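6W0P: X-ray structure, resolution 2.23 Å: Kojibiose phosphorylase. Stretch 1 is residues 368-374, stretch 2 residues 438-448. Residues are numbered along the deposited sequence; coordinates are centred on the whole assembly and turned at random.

Stretch 1, residues 368-374: AKDLIMF
Stretch 2 438-448: KFMQNYGIEML

Two helical segments of one chain, 368-374 and 438-448, run in broadly the same direction, their axes crossing at 39° and approaching to 11.2 Å. CA atoms pair Lys-369 with Phe-439 (8.3 Å) and Met-373 with Tyr-443 (8.2 Å). The second helix widens into a pi-type turn at 440-444, where Gly-444 N donates a hydrogen bond to Phe-439 O (3.0 Å), and Ile-445 N to Met-440 O (3.0 Å); a CB on Gly-444 would clash with Met-440 SD.

No hydrogen bond crosses the contact; apolar packing holds it, burying 287 Å² summed over both sides. Phe-439 (chi1 t, chi2 73°) points toward the first helix, its flat ring long enough to meet three residues: Ile-372 CG2 lies 3.5 Å from Phe-439 CZ, Met-373 SD 3.9 Å from Phe-439 CE1 at the ring edge, and Lys-369 CD 4.2 Å from Phe-439 CD1. Lys-369 (chi1 168°, chi2 146°, chi3 102°, chi4 -164°) thus lends its aliphatic chain to the packing.

Met-373 starts sideways, but its m, m, m rotamers fold the flexible chain so that CE sits 3.7 Å from the Tyr-443 ring centroid, nearly on the normal: a CH-pi contact. Tyr-443 (chi1 m, chi2 -66°) offers that face. Met-447 (m, t, p) brings its unbranched chain's CE 3.6 Å from Ile-372 O and 3.9 Å from Ile-372 CG2; Ile-372 (chi1 m, chi2 146°) points toward the second helix, and its branch methyl CG2 meets both Phe-439 CZ and Met-447 CE.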

# COMPACT_ATOMS: atom_id res chain seq x y z
N ALA A 368 -36.60 3.62 -2.23
CA ALA A 368 -35.99 2.28 -2.45
C ALA A 368 -35.54 2.15 -3.91
O ALA A 368 -34.39 1.79 -4.16
CB ALA A 368 -36.95 1.18 -2.08
N LYS A 369 -36.43 2.44 -4.86
CA LYS A 369 -36.14 2.32 -6.31
C LYS A 369 -35.02 3.29 -6.71
O LYS A 369 -34.16 2.89 -7.51
CB LYS A 369 -37.42 2.53 -7.13
CG LYS A 369 -37.23 2.72 -8.63
CD LYS A 369 -38.35 2.14 -9.50
CE LYS A 369 -39.33 3.17 -10.02
NZ LYS A 369 -40.58 2.54 -10.52
N ASP A 370 -35.01 4.51 -6.16
CA ASP A 370 -34.01 5.56 -6.50
C ASP A 370 -32.62 5.13 -6.02
O ASP A 370 -31.65 5.35 -6.79
CB ASP A 370 -34.43 6.94 -5.99
CG ASP A 370 -35.34 7.67 -6.98
OD1 ASP A 370 -35.64 7.07 -8.01
OD2 ASP A 370 -35.76 8.83 -6.69
N LEU A 371 -32.52 4.52 -4.84
CA LEU A 371 -31.24 3.95 -4.35
C LEU A 371 -30.66 2.98 -5.39
O LEU A 371 -29.45 3.08 -5.66
CB LEU A 371 -31.44 3.27 -3.00
CG LEU A 371 -31.50 4.23 -1.83
CD1 LEU A 371 -31.82 3.51 -0.53
CD2 LEU A 371 -30.20 4.99 -1.70
N ILE A 372 -31.48 2.10 -5.99
CA ILE A 372 -31.00 1.16 -7.05
C ILE A 372 -30.72 1.93 -8.36
O ILE A 372 -29.74 1.59 -9.03
CB ILE A 372 -31.98 0.01 -7.21
CG1 ILE A 372 -32.07 -0.80 -5.92
CG2 ILE A 372 -31.59 -0.88 -8.38
CD1 ILE A 372 -33.45 -1.38 -5.66
N MET A 373 -31.50 2.97 -8.68
CA MET A 373 -31.33 3.73 -9.96
C MET A 373 -30.00 4.48 -9.90
O MET A 373 -29.32 4.63 -10.96
CB MET A 373 -32.46 4.74 -10.18
CG MET A 373 -33.79 4.12 -10.60
SD MET A 373 -33.69 2.94 -11.93
CE MET A 373 -32.99 3.94 -13.22
N PHE A 374 -29.59 4.90 -8.70
CA PHE A 374 -28.25 5.50 -8.55
C PHE A 374 -27.24 4.54 -9.17
O PHE A 374 -26.32 5.04 -9.85
CB PHE A 374 -27.89 5.81 -7.09
CG PHE A 374 -26.40 5.93 -6.92
CD1 PHE A 374 -25.71 7.02 -7.44
CD2 PHE A 374 -25.68 4.93 -6.30
CE1 PHE A 374 -24.34 7.13 -7.29
CE2 PHE A 374 -24.31 5.03 -6.16
CZ PHE A 374 -23.64 6.13 -6.66
N LYS A 438 -41.86 -3.45 -14.55
CA LYS A 438 -41.32 -2.37 -15.41
C LYS A 438 -39.88 -2.01 -15.02
O LYS A 438 -39.06 -1.81 -15.92
CB LYS A 438 -42.22 -1.13 -15.34
CG LYS A 438 -43.60 -1.35 -15.94
CD LYS A 438 -44.13 -0.16 -16.74
CE LYS A 438 -45.45 -0.46 -17.44
NZ LYS A 438 -45.35 -0.29 -18.91
N PHE A 439 -39.59 -1.89 -13.72
CA PHE A 439 -38.21 -1.68 -13.23
C PHE A 439 -37.31 -2.81 -13.77
O PHE A 439 -36.23 -2.49 -14.30
CB PHE A 439 -38.12 -1.64 -11.71
CG PHE A 439 -36.69 -1.74 -11.26
CD1 PHE A 439 -35.83 -0.67 -11.43
CD2 PHE A 439 -36.18 -2.95 -10.82
CE1 PHE A 439 -34.49 -0.79 -11.11
CE2 PHE A 439 -34.84 -3.06 -10.48
CZ PHE A 439 -33.99 -1.98 -10.63
N MET A 440 -37.73 -4.07 -13.64
CA MET A 440 -36.87 -5.22 -14.03
C MET A 440 -36.64 -5.17 -15.55
O MET A 440 -35.47 -5.16 -15.97
CB MET A 440 -37.49 -6.56 -13.60
CG MET A 440 -36.65 -7.79 -13.95
SD MET A 440 -35.00 -7.84 -13.18
CE MET A 440 -35.42 -8.27 -11.50
N GLN A 441 -37.70 -5.04 -16.35
CA GLN A 441 -37.61 -4.99 -17.84
C GLN A 441 -36.70 -3.82 -18.26
O GLN A 441 -35.76 -4.05 -19.01
CB GLN A 441 -39.00 -4.84 -18.47
CG GLN A 441 -39.00 -4.88 -20.00
CD GLN A 441 -38.42 -6.16 -20.57
OE1 GLN A 441 -38.99 -7.25 -20.45
NE2 GLN A 441 -37.26 -6.03 -21.19
N ASN A 442 -36.98 -2.61 -17.79
CA ASN A 442 -36.32 -1.37 -18.32
C ASN A 442 -34.89 -1.23 -17.77
O ASN A 442 -34.08 -0.60 -18.47
CB ASN A 442 -37.18 -0.13 -18.04
CG ASN A 442 -38.53 -0.17 -18.71
OD1 ASN A 442 -38.78 -1.03 -19.55
ND2 ASN A 442 -39.40 0.76 -18.38
N TYR A 443 -34.57 -1.82 -16.60
CA TYR A 443 -33.30 -1.56 -15.86
C TYR A 443 -32.69 -2.83 -15.25
O TYR A 443 -31.51 -3.10 -15.47
CB TYR A 443 -33.55 -0.51 -14.78
CG TYR A 443 -34.09 0.78 -15.33
CD1 TYR A 443 -33.33 1.57 -16.17
CD2 TYR A 443 -35.39 1.19 -15.06
CE1 TYR A 443 -33.82 2.74 -16.71
CE2 TYR A 443 -35.89 2.37 -15.58
CZ TYR A 443 -35.10 3.15 -16.41
OH TYR A 443 -35.57 4.32 -16.93
N GLY A 444 -33.48 -3.58 -14.48
CA GLY A 444 -33.01 -4.67 -13.60
C GLY A 444 -32.21 -5.72 -14.34
O GLY A 444 -31.08 -5.99 -13.94
N ILE A 445 -32.78 -6.28 -15.40
CA ILE A 445 -32.17 -7.38 -16.19
C ILE A 445 -30.78 -6.92 -16.65
O ILE A 445 -29.83 -7.66 -16.44
CB ILE A 445 -33.09 -7.77 -17.35
CG1 ILE A 445 -34.47 -8.20 -16.82
CG2 ILE A 445 -32.45 -8.85 -18.22
CD1 ILE A 445 -35.52 -8.37 -17.90
N GLU A 446 -30.69 -5.72 -17.23
CA GLU A 446 -29.41 -5.17 -17.73
C GLU A 446 -28.35 -5.20 -16.61
O GLU A 446 -27.24 -5.72 -16.86
CB GLU A 446 -29.58 -3.76 -18.29
CG GLU A 446 -28.34 -3.31 -19.04
CD GLU A 446 -28.35 -1.87 -19.49
OE1 GLU A 446 -29.45 -1.28 -19.51
OE2 GLU A 446 -27.27 -1.33 -19.79
N MET A 447 -28.70 -4.65 -15.44
CA MET A 447 -27.81 -4.59 -14.24
C MET A 447 -27.39 -5.99 -13.83
O MET A 447 -26.22 -6.16 -13.46
CB MET A 447 -28.51 -3.93 -13.05
CG MET A 447 -28.81 -2.48 -13.30
SD MET A 447 -29.85 -1.81 -12.03
CE MET A 447 -28.60 -1.32 -10.85
N LEU A 448 -28.32 -6.95 -13.88
CA LEU A 448 -28.05 -8.34 -13.42
C LEU A 448 -27.11 -9.05 -14.41
O LEU A 448 -26.24 -9.86 -13.96
CB LEU A 448 -29.37 -9.10 -13.28
CG LEU A 448 -30.29 -8.64 -12.14
CD1 LEU A 448 -31.55 -9.51 -12.11
CD2 LEU A 448 -29.59 -8.70 -10.79